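PDB 3GWB: peptidase M16 inactive domain family protein from Pseudomonas fluorescens, which is of unconfirmed specific function but belongs to the M16 metallopeptidase family and may take part in peptide hydrolysis, possibly as a non-catalytic component. Local coordinates for residues Leu58-Ala61 with Met62-Glu65; Gln135-Ala138 with Gly139-Tyr142; Arg284-Ser287 with Glu288-Lys292. All coordinates share one frame; numbering follows the deposited sequence.

In the fold
Interactions 1 and 2 belong to the N-terminal half of the chain and interaction 3 to the C-terminal half. The first two have centres about 17 Å apart and touch where Leu58 CD1 packs on Met136 SE at 3.7 Å, joining helix 55-62 to helix 126-143. Interaction 3, on helix 284-292, lies beyond the chain's centre from interaction 1, with centres about 42 Å apart; from interaction 2 its centre is about 35 Å away. Helix 55-62 probably corresponds to the helix carrying the HxxEH zinc motif in active M16 peptidases, with Asn60 and Ala61 in place of its last Glu-His, consistent with an inactive domain.

Interaction 1. Residues Leu58-Ala61 with Met62-Glu65; sequences LTNA and MLNE
Leu58 and Met62 meet one turn apart on helix 55-62, held first by the backbone. Met62 N donates to Leu58 O at 3.0 Å with a clearly bent N-H...O angle of 137°, and its proton is shared weakly with Thr59 O. Two waters continue the turn into the following loop. One accepts from Asn64 N and is hydrogen-bonded to Asn60 O, at 3.0 Å from that oxygen; the other bridges Ala61 O, at 2.7 Å, and Glu65 OE2. The water-linked carboxylate also forms a salt bridge with Arg131, and its OE1 is bonded to Ser128.

Van der Waals contacts follow. The apolar pair is Leu58 and the selenomethionine Met62, whose CG, set by chi1 (-67°), lies 4.3 Å from Leu58 CD1. With CG anti to its carbonyl carbon (chi1 -60°), Leu63 folds back over the carbonyls of Thr59 and Asn60: its CG sits 3.3 Å from Asn60 O and 3.5 Å from Thr59 O, while CD1 crosses the Asn60 amide at 3.9 Å from ND2. Replacing Leu63 by an alanine would probably uncover these two carbonyls and open a gap facing His188 and Tyr192. The Asn60 amide is held separately, by bonds from ND2 to Tyr192 OH and Val96 O.

Around this buried turn, Leu58 and Met62 pack on Leu129 of helix 126-143, Thr59 and Leu63 lean on His188 of helix 181-191, and Asn60 and Asn64 reach Ala90 and Phe86 of strand 85-90.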
loop_
_atom_site.group_PDB
_atom_site.type_symbol
_atom_site.label_atom_id
_atom_site.label_comp_id
_atom_site.label_asym_id
_atom_site.label_seq_id
_atom_site.Cartn_x
_atom_site.Cartn_y
_atom_site.Cartn_z
ATOM N N LEU A 58 -12.124 -14.173 2.132
ATOM C CA LEU A 58 -13.339 -13.447 1.796
ATOM C C LEU A 58 -14.127 -13.079 3.053
ATOM O O LEU A 58 -14.648 -11.971 3.167
ATOM C CB LEU A 58 -14.194 -14.296 0.856
ATOM C CG LEU A 58 -15.366 -13.631 0.133
ATOM C CD1 LEU A 58 -14.937 -12.311 -0.499
ATOM C CD2 LEU A 58 -15.887 -14.602 -0.931
ATOM N N THR A 59 -14.211 -14.004 4.001
ATOM C CA THR A 59 -14.939 -13.736 5.231
ATOM C C THR A 59 -14.261 -12.586 5.972
ATOM O O THR A 59 -14.924 -11.659 6.437
ATOM C CB THR A 59 -14.984 -14.981 6.162
ATOM O OG1 THR A 59 -15.595 -16.078 5.475
ATOM C CG2 THR A 59 -15.808 -14.684 7.419
ATOM N N ASN A 60 -12.937 -12.639 6.070
ATOM C CA ASN A 60 -12.198 -11.599 6.769
ATOM C C ASN A 60 -12.337 -10.229 6.114
ATOM O O ASN A 60 -12.356 -9.205 6.793
ATOM C CB ASN A 60 -10.719 -11.982 6.872
ATOM C CG ASN A 60 -9.912 -10.963 7.649
ATOM O OD1 ASN A 60 -9.345 -10.035 7.075
ATOM N ND2 ASN A 60 -9.872 -11.120 8.964
ATOM N N ALA A 61 -12.445 -10.214 4.793
ATOM C CA ALA A 61 -12.580 -8.968 4.056
ATOM C C ALA A 61 -13.975 -8.379 4.196
ATOM O O ALA A 61 -14.148 -7.164 4.107
ATOM C CB ALA A 61 -12.272 -9.204 2.579
HETATM N N MSE A 62 -14.966 -9.238 4.418
HETATM C CA MSE A 62 -16.355 -8.791 4.535
HETATM C C MSE A 62 -16.785 -8.309 5.925
HETATM O O MSE A 62 -17.887 -7.778 6.081
HETATM C CB MSE A 62 -17.289 -9.918 4.080
HETATM C CG MSE A 62 -17.220 -10.257 2.580
HETATM SE SE MSE A 62 -18.144 -9.088 1.559
HETATM C CE MSE A 62 -19.823 -9.434 2.156
ATOM N N LEU A 63 -15.925 -8.475 6.926
ATOM C CA LEU A 63 -16.260 -8.075 8.290
ATOM C C LEU A 63 -16.771 -6.648 8.413
ATOM O O LEU A 63 -17.863 -6.420 8.936
ATOM C CB LEU A 63 -15.050 -8.256 9.215
ATOM C CG LEU A 63 -14.471 -9.672 9.339
ATOM C CD1 LEU A 63 -13.281 -9.652 10.286
ATOM C CD2 LEU A 63 -15.535 -10.635 9.856
ATOM N N ASN A 64 -15.993 -5.688 7.928
ATOM C CA ASN A 64 -16.393 -4.287 8.033
ATOM C C ASN A 64 -17.187 -3.763 6.844
ATOM O O ASN A 64 -17.225 -2.554 6.610
ATOM C CB ASN A 64 -15.163 -3.403 8.256
ATOM C CG ASN A 64 -14.345 -3.224 7.003
ATOM O OD1 ASN A 64 -14.310 -4.102 6.142
ATOM N ND2 ASN A 64 -13.669 -2.086 6.896
ATOM N N GLU A 65 -17.813 -4.667 6.093
ATOM C CA GLU A 65 -18.629 -4.280 4.946
ATOM C C GLU A 65 -20.064 -4.001 5.374
ATOM O O GLU A 65 -20.865 -3.517 4.575
ATOM C CB GLU A 65 -18.639 -5.379 3.878
ATOM C CG GLU A 65 -17.368 -5.472 3.064
ATOM C CD GLU A 65 -17.054 -4.187 2.309
ATOM O OE1 GLU A 65 -17.985 -3.570 1.739
ATOM O OE2 GLU A 65 -15.867 -3.800 2.271
HETATM O O HOH W 1 -13.047 -6.316 7.115
HETATM O O HOH W 2 -13.499 -4.637 3.418
#

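Interaction 2. Residues Gln135-Ala138 with Gly139-Tyr142; sequences QMLA and GFEY
With CG anti to its carbonyl carbon (chi1 -63°), Phe140 turns its ring back along the helix onto Met136 and Leu137. Met136 O lies 3.2 Å above one ring face, offset toward the rim, and Leu137 CD2 meets Phe140 CD2 at 4.1 Å. Glu141 starts from a similar first torsion and bends again at chi2 (-60°), which brings its carboxylate round to a water. That water donates to Leu137 O at 2.6 Å and to Glu141 OE2 at 3.0 Å, and lies in the plane of the Phe140 ring at its edge. OE2 also forms a salt bridge with Lys144.

On another side of the helix, Tyr142 CE2 rests 4.0 Å from Ala138 CB. The backbone beneath is bonded from Gly139 N to Gln135 O at 2.9 Å and from Phe140 N to Met136 O at 3.1 Å.

The loop residues Asp170 and Ile176 pack against Met136 and Phe140, whereas Leu137 and Ala138 meet Tyr297 of the second subunit and Glu141 and Tyr142 meet its Gln317. The i to i+3 and i to i+4 contacts within 135-142 are those of a regular alpha-helix, its faces divided between its own domain and the dimer interface.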
loop_
_atom_site.group_PDB
_atom_site.type_symbol
_atom_site.label_atom_id
_atom_site.label_comp_id
_atom_site.label_asym_id
_atom_site.label_seq_id
_atom_site.Cartn_x
_atom_site.Cartn_y
_atom_site.Cartn_z
ATOM N N GLN A 135 -13.323 -7.759 -7.562
ATOM C CA GLN A 135 -11.945 -7.307 -7.457
ATOM C C GLN A 135 -10.979 -8.469 -7.231
ATOM O O GLN A 135 -9.804 -8.377 -7.587
ATOM C CB GLN A 135 -11.800 -6.234 -6.372
ATOM C CG GLN A 135 -12.485 -6.522 -5.060
ATOM C CD GLN A 135 -12.443 -5.323 -4.120
ATOM O OE1 GLN A 135 -13.017 -4.269 -4.410
ATOM N NE2 GLN A 135 -11.756 -5.480 -2.993
HETATM N N MSE A 136 -11.471 -9.568 -6.662
HETATM C CA MSE A 136 -10.624 -10.743 -6.454
HETATM C C MSE A 136 -10.435 -11.427 -7.808
HETATM O O MSE A 136 -9.351 -11.915 -8.125
HETATM C CB MSE A 136 -11.265 -11.723 -5.464
HETATM C CG MSE A 136 -11.215 -11.273 -4.003
HETATM SE SE MSE A 136 -12.053 -12.424 -2.867
HETATM C CE MSE A 136 -10.723 -13.577 -2.455
ATOM N N LEU A 137 -11.501 -11.465 -8.604
ATOM C CA LEU A 137 -11.426 -12.071 -9.929
ATOM C C LEU A 137 -10.480 -11.242 -10.788
ATOM O O LEU A 137 -9.691 -11.783 -11.559
ATOM C CB LEU A 137 -12.811 -12.120 -10.575
ATOM C CG LEU A 137 -13.802 -13.098 -9.943
ATOM C CD1 LEU A 137 -15.140 -12.999 -10.653
ATOM C CD2 LEU A 137 -13.253 -14.509 -10.034
ATOM N N ALA A 138 -10.566 -9.924 -10.658
ATOM C CA ALA A 138 -9.689 -9.040 -11.417
ATOM C C ALA A 138 -8.257 -9.301 -10.961
ATOM O O ALA A 138 -7.317 -9.285 -11.764
ATOM C CB ALA A 138 -10.061 -7.586 -11.166
ATOM N N GLY A 139 -8.102 -9.545 -9.663
ATOM C CA GLY A 139 -6.788 -9.821 -9.110
ATOM C C GLY A 139 -6.135 -11.043 -9.731
ATOM O O GLY A 139 -4.936 -11.030 -10.002
ATOM N N PHE A 140 -6.909 -12.101 -9.956
ATOM C CA PHE A 140 -6.361 -13.318 -10.553
ATOM C C PHE A 140 -5.824 -13.049 -11.952
ATOM O O PHE A 140 -4.832 -13.644 -12.371
ATOM C CB PHE A 140 -7.421 -14.416 -10.628
ATOM C CG PHE A 140 -7.930 -14.866 -9.289
ATOM C CD1 PHE A 140 -7.041 -15.186 -8.265
ATOM C CD2 PHE A 140 -9.296 -14.958 -9.047
ATOM C CE1 PHE A 140 -7.504 -15.607 -7.026
ATOM C CE2 PHE A 140 -9.771 -15.381 -7.806
ATOM C CZ PHE A 140 -8.872 -15.697 -6.792
ATOM N N GLU A 141 -6.493 -12.157 -12.678
ATOM C CA GLU A 141 -6.076 -11.805 -14.029
ATOM C C GLU A 141 -4.748 -11.061 -13.998
ATOM O O GLU A 141 -3.841 -11.364 -14.771
ATOM C CB GLU A 141 -7.142 -10.939 -14.699
ATOM C CG GLU A 141 -8.465 -11.653 -14.899
ATOM C CD GLU A 141 -8.326 -12.889 -15.766
ATOM O OE1 GLU A 141 -8.049 -12.743 -16.975
ATOM O OE2 GLU A 141 -8.484 -14.012 -15.240
ATOM N N TYR A 142 -4.636 -10.087 -13.099
ATOM C CA TYR A 142 -3.409 -9.313 -12.963
ATOM C C TYR A 142 -2.253 -10.231 -12.584
ATOM O O TYR A 142 -1.142 -10.089 -13.092
ATOM C CB TYR A 142 -3.571 -8.241 -11.880
ATOM C CG TYR A 142 -4.522 -7.119 -12.237
ATOM C CD1 TYR A 142 -4.242 -6.251 -13.291
ATOM C CD2 TYR A 142 -5.690 -6.908 -11.505
ATOM C CE1 TYR A 142 -5.099 -5.197 -13.607
ATOM C CE2 TYR A 142 -6.558 -5.861 -11.811
ATOM C CZ TYR A 142 -6.256 -5.008 -12.863
ATOM O OH TYR A 142 -7.103 -3.963 -13.164
HETATM O O HOH W 3 -10.162 -14.022 -12.799
#

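Interaction 3. Residues Arg284-Ser287 with Glu288-Lys292; sequences RLMS and EVREK
Ser287, Glu288 and the selenomethionine Met286 carry most of this one-turn contact, in which Met286 O and Ser287 O accept the i to i+5 bonds of a wider pi-type turn. Met286 O takes two backbone donors: Glu291 N, five residues on, at 2.9 Å with a nearly straight N-H...O angle of 171°, and Arg290 N at 3.0 Å, 43° out of the carbonyl plane. Ser287 O repeats the wider step, taking Lys292 N at 2.8 Å. The wide turn comes after two regular alpha-helical bonds, Glu288 N to Arg284 O and Val289 N to Leu285 O.

The side chain of Met286 bends at chi2 and chi3, and its CE comes 3.4 Å from Arg290 CD, crossing the extended arginine chain. Farther out, Arg290 NH1 donates to a water at 2.8 Å, which in turn donates to Met286 O; Glu291 OE1 lies at the edge of the guanidinium, in its plane, in a long salt bridge.

Glu288 lays its CG against Arg284 O at 3.2 Å. Within 288-292 its carboxylate then meets Lys292 in a hydrogen-bonded salt bridge, NZ to OE2 at 2.9 Å. The ammonium reaches OE2 on its syn side, 18° out of the carboxylate plane. Ser287 OG lies beside this lysine chain, 4.1 Å from Lys292 CE.

Outside the turn, Phe281 makes a cation-pi contact with Arg290 and also touches Met286. Arg284 reaches Glu346 of helix 344-356 in a salt bridge. Leu285 and Glu288 pack on Val333 of helix 323-340, and Leu285 and Val289 settle on Val299, setting the short helix against strand 299-303, the outermost of its sheet within this chain.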
loop_
_atom_site.group_PDB
_atom_site.type_symbol
_atom_site.label_atom_id
_atom_site.label_comp_id
_atom_site.label_asym_id
_atom_site.label_seq_id
_atom_site.Cartn_x
_atom_site.Cartn_y
_atom_site.Cartn_z
ATOM N N ARG A 284 25.327 -11.907 2.793
ATOM C CA ARG A 284 26.138 -12.768 1.936
ATOM C C ARG A 284 25.606 -12.758 0.502
ATOM O O ARG A 284 26.359 -12.555 -0.453
ATOM C CB ARG A 284 26.126 -14.201 2.492
ATOM C CG ARG A 284 27.216 -15.129 1.954
ATOM C CD ARG A 284 28.629 -14.691 2.375
ATOM N NE ARG A 284 28.951 -14.920 3.788
ATOM C CZ ARG A 284 29.305 -16.093 4.310
ATOM N NH1 ARG A 284 29.384 -17.179 3.548
ATOM N NH2 ARG A 284 29.622 -16.174 5.594
ATOM N N LEU A 285 24.301 -12.960 0.357
ATOM C CA LEU A 285 23.675 -12.986 -0.957
ATOM C C LEU A 285 23.749 -11.651 -1.709
ATOM O O LEU A 285 24.069 -11.628 -2.891
ATOM C CB LEU A 285 22.219 -13.447 -0.836
ATOM C CG LEU A 285 22.002 -14.938 -0.536
ATOM C CD1 LEU A 285 20.551 -15.178 -0.199
ATOM C CD2 LEU A 285 22.410 -15.785 -1.744
HETATM N N MSE A 286 23.449 -10.543 -1.046
HETATM C CA MSE A 286 23.514 -9.249 -1.733
HETATM C C MSE A 286 24.947 -8.888 -2.096
HETATM O O MSE A 286 25.204 -8.273 -3.131
HETATM C CB MSE A 286 22.905 -8.147 -0.866
HETATM C CG MSE A 286 21.392 -8.086 -0.940
HETATM SE SE MSE A 286 20.833 -7.483 -2.541
HETATM C CE MSE A 286 20.625 -5.771 -2.138
ATOM N N SER A 287 25.883 -9.281 -1.242
ATOM C CA SER A 287 27.294 -9.000 -1.479
ATOM C C SER A 287 27.824 -9.738 -2.710
ATOM O O SER A 287 28.441 -9.136 -3.588
ATOM C CB SER A 287 28.114 -9.391 -0.251
ATOM O OG SER A 287 29.499 -9.323 -0.530
ATOM N N GLU A 288 27.564 -11.039 -2.779
ATOM C CA GLU A 288 28.028 -11.864 -3.892
ATOM C C GLU A 288 27.310 -11.633 -5.217
ATOM O O GLU A 288 27.952 -11.498 -6.258
ATOM C CB GLU A 288 27.910 -13.346 -3.530
ATOM C CG GLU A 288 28.707 -13.769 -2.302
ATOM C CD GLU A 288 30.197 -13.527 -2.458
ATOM O OE1 GLU A 288 30.761 -13.903 -3.512
ATOM O OE2 GLU A 288 30.807 -12.970 -1.520
ATOM N N VAL A 289 25.981 -11.589 -5.184
ATOM C CA VAL A 289 25.206 -11.422 -6.411
ATOM C C VAL A 289 25.075 -9.984 -6.913
ATOM O O VAL A 289 25.189 -9.730 -8.114
ATOM C CB VAL A 289 23.785 -12.015 -6.258
ATOM C CG1 VAL A 289 23.077 -12.010 -7.609
ATOM C CG2 VAL A 289 23.863 -13.431 -5.698
ATOM N N ARG A 290 24.829 -9.049 -6.004
ATOM C CA ARG A 290 24.685 -7.650 -6.386
ATOM C C ARG A 290 26.002 -6.881 -6.340
ATOM O O ARG A 290 26.467 -6.369 -7.351
ATOM C CB ARG A 290 23.668 -6.949 -5.480
ATOM C CG ARG A 290 23.591 -5.446 -5.710
ATOM C CD ARG A 290 22.643 -4.757 -4.746
ATOM N NE ARG A 290 22.652 -3.310 -4.945
ATOM C CZ ARG A 290 23.673 -2.516 -4.631
ATOM N NH1 ARG A 290 24.777 -3.022 -4.092
ATOM N NH2 ARG A 290 23.596 -1.214 -4.867
ATOM N N GLU A 291 26.598 -6.813 -5.158
ATOM C CA GLU A 291 27.844 -6.080 -4.943
ATOM C C GLU A 291 29.020 -6.446 -5.849
ATOM O O GLU A 291 29.540 -5.597 -6.579
ATOM C CB GLU A 291 28.271 -6.227 -3.480
ATOM C CG GLU A 291 29.540 -5.485 -3.130
ATOM C CD GLU A 291 29.445 -4.021 -3.480
ATOM O OE1 GLU A 291 28.498 -3.361 -2.994
ATOM O OE2 GLU A 291 30.312 -3.534 -4.240
ATOM N N LYS A 292 29.449 -7.702 -5.792
ATOM C CA LYS A 292 30.579 -8.168 -6.591
ATOM C C LYS A 292 30.268 -8.468 -8.059
ATOM O O LYS A 292 31.085 -8.195 -8.938
ATOM C CB LYS A 292 31.184 -9.425 -5.953
ATOM C CG LYS A 292 31.705 -9.244 -4.531
ATOM C CD LYS A 292 32.286 -10.552 -3.991
ATOM C CE LYS A 292 32.828 -10.387 -2.577
ATOM N NZ LYS A 292 33.344 -11.675 -2.021
HETATM O O HOH W 4 25.060 -5.217 -2.363
#